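Local atomic coordinates of kallistatin (Homo sapiens, PDB entry 6F4V), a protein that inhibits the serine protease tissue kallikrein by forming a stable equimolar complex with it, being cleaved at its reactive site in the process. Residues E143-I148 against Y168-W173. Numbering follows the deposited sequence.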
# COMPACT_ATOMS: atom_id res chain seq x y z
N GLU A 143 -3.69 -11.99 -10.68
CA GLU A 143 -4.04 -10.58 -10.71
C GLU A 143 -2.89 -9.62 -10.47
O GLU A 143 -2.94 -8.47 -10.92
CB GLU A 143 -5.18 -10.30 -9.73
CG GLU A 143 -6.49 -10.93 -10.14
CD GLU A 143 -7.08 -10.37 -11.44
OE1 GLU A 143 -6.61 -9.36 -11.99
OE2 GLU A 143 -8.06 -10.98 -11.89
N THR A 144 -1.85 -10.09 -9.80
CA THR A 144 -0.65 -9.30 -9.55
C THR A 144 0.51 -9.62 -10.49
O THR A 144 1.64 -9.26 -10.22
CB THR A 144 -0.23 -9.40 -8.06
OG1 THR A 144 -0.03 -10.76 -7.67
CG2 THR A 144 -1.31 -8.79 -7.20
N ARG A 145 0.19 -10.22 -11.65
CA ARG A 145 1.22 -10.62 -12.65
C ARG A 145 2.38 -11.37 -12.04
O ARG A 145 3.55 -11.08 -12.32
CB ARG A 145 1.70 -9.41 -13.44
CG ARG A 145 0.56 -8.66 -14.10
CD ARG A 145 1.04 -7.90 -15.34
NE ARG A 145 -0.07 -7.11 -15.90
CZ ARG A 145 -0.98 -7.55 -16.77
NH1 ARG A 145 -0.96 -8.80 -17.24
NH2 ARG A 145 -1.93 -6.71 -17.18
N GLY A 146 2.04 -12.29 -11.13
CA GLY A 146 3.01 -13.15 -10.50
C GLY A 146 3.73 -12.63 -9.28
O GLY A 146 4.49 -13.36 -8.66
N LYS A 147 3.49 -11.36 -8.91
CA LYS A 147 4.25 -10.73 -7.84
C LYS A 147 3.84 -11.11 -6.42
O LYS A 147 4.70 -11.23 -5.56
CB LYS A 147 4.17 -9.20 -7.98
CG LYS A 147 4.74 -8.66 -9.29
CD LYS A 147 6.12 -9.22 -9.65
CE LYS A 147 7.13 -8.90 -8.60
NZ LYS A 147 8.50 -9.32 -8.97
N ILE A 148 2.55 -11.25 -6.17
CA ILE A 148 2.08 -11.63 -4.83
C ILE A 148 1.70 -13.11 -4.80
O ILE A 148 0.64 -13.50 -5.27
CB ILE A 148 0.91 -10.77 -4.33
CG1 ILE A 148 1.25 -9.28 -4.45
CG2 ILE A 148 0.58 -11.19 -2.90
CD1 ILE A 148 2.51 -8.82 -3.73
N TYR A 168 -2.17 -3.69 -8.55
CA TYR A 168 -1.05 -3.90 -9.44
C TYR A 168 -0.76 -2.57 -10.12
O TYR A 168 -1.68 -1.93 -10.64
CB TYR A 168 -1.35 -4.97 -10.47
CG TYR A 168 -0.13 -5.20 -11.34
CD1 TYR A 168 0.95 -5.93 -10.87
CD2 TYR A 168 -0.02 -4.60 -12.59
CE1 TYR A 168 2.10 -6.10 -11.64
CE2 TYR A 168 1.13 -4.76 -13.38
CZ TYR A 168 2.18 -5.52 -12.90
OH TYR A 168 3.34 -5.70 -13.65
N PHE A 169 0.51 -2.18 -10.10
CA PHE A 169 0.97 -0.89 -10.58
C PHE A 169 2.23 -1.09 -11.39
O PHE A 169 3.23 -1.60 -10.89
CB PHE A 169 1.29 -0.01 -9.36
CG PHE A 169 1.89 1.33 -9.70
CD1 PHE A 169 1.08 2.39 -10.01
CD2 PHE A 169 3.25 1.54 -9.65
CE1 PHE A 169 1.60 3.64 -10.29
CE2 PHE A 169 3.79 2.80 -9.92
CZ PHE A 169 2.96 3.85 -10.24
N LYS A 170 2.21 -0.65 -12.64
CA LYS A 170 3.42 -0.70 -13.47
C LYS A 170 3.44 0.57 -14.29
O LYS A 170 2.47 0.88 -15.01
CB LYS A 170 3.44 -1.96 -14.36
CG LYS A 170 4.76 -2.09 -15.15
CD LYS A 170 4.98 -3.48 -15.76
CE LYS A 170 3.96 -3.92 -16.77
NZ LYS A 170 4.21 -5.36 -17.18
N ALA A 171 4.52 1.32 -14.15
CA ALA A 171 4.57 2.66 -14.69
C ALA A 171 5.96 3.00 -15.16
O ALA A 171 6.94 2.79 -14.47
CB ALA A 171 4.15 3.67 -13.61
N LEU A 172 6.02 3.59 -16.34
CA LEU A 172 7.27 4.08 -16.89
C LEU A 172 7.70 5.43 -16.28
O LEU A 172 6.85 6.30 -16.06
CB LEU A 172 7.11 4.29 -18.40
CG LEU A 172 6.89 3.06 -19.26
CD1 LEU A 172 6.41 3.53 -20.64
CD2 LEU A 172 8.14 2.21 -19.36
N TRP A 173 9.00 5.62 -16.09
CA TRP A 173 9.53 6.93 -15.71
C TRP A 173 9.27 7.95 -16.82
O TRP A 173 9.47 7.62 -17.98
CB TRP A 173 11.05 6.89 -15.52
CG TRP A 173 11.56 5.97 -14.50
CD1 TRP A 173 12.44 4.98 -14.68
CD2 TRP A 173 11.25 5.99 -13.10
NE1 TRP A 173 12.73 4.37 -13.48
CE2 TRP A 173 11.98 4.96 -12.50
CE3 TRP A 173 10.43 6.81 -12.30
CZ2 TRP A 173 11.92 4.70 -11.11
CZ3 TRP A 173 10.37 6.54 -10.92
CH2 TRP A 173 11.10 5.50 -10.36
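With CG of Y168 anti to its backbone N, the phenol ring stands up from strand 159-172 and meets R145, whose CG lies anti to its own carbonyl carbon. R145 is the C-prime residue of a Schellman motif that closes helix 129-143, with positive phi and G146 N paired to K141 O. The same residues form a type I' turn from T144 to K147, closed by a hydrogen bond from K147 N to T144 O. In this serpin, the contact thus seats the end of a helix against a strand of the large central sheet.

The principal evidence is a CH-pi contact: CG of R145 sits 3.9 Å from the centroid of the Y168 ring, 17° off its normal. Beyond it the arginine runs extended to NE, CD passing 3.6 Å from Y168 CZ. The guanidinium is not stacked: its plane is turned 81° from the ring, and CE2 of Y168 lies at its edge. A salt bridge from R145 NH2 to E90 occupies the polar end. Y168 OH bonds to E330, so neighbouring strands hold both tips.

The carbonyl of T144, the first residue beyond the helix, comes in obliquely, O lying 3.5 Å from Y168 CD1, while K147 CG reaches the ring edge at 4.4 Å from CE1. An alanine in place of Y168 would probably open a gap beneath the R145 methylenes and leave E330 without its hydroxyl partner. No hydrogen bond crosses between 143-148 and 168-173, so van der Waals and CH-pi contacts carry this interface. Just past the turn, I148 N donates to T144 OG1, the hydroxyl itself hydrogen-bonded to V140 O of the last helical turn, at 3.0 Å from N to OG1 with an N-H...O angle of 155°.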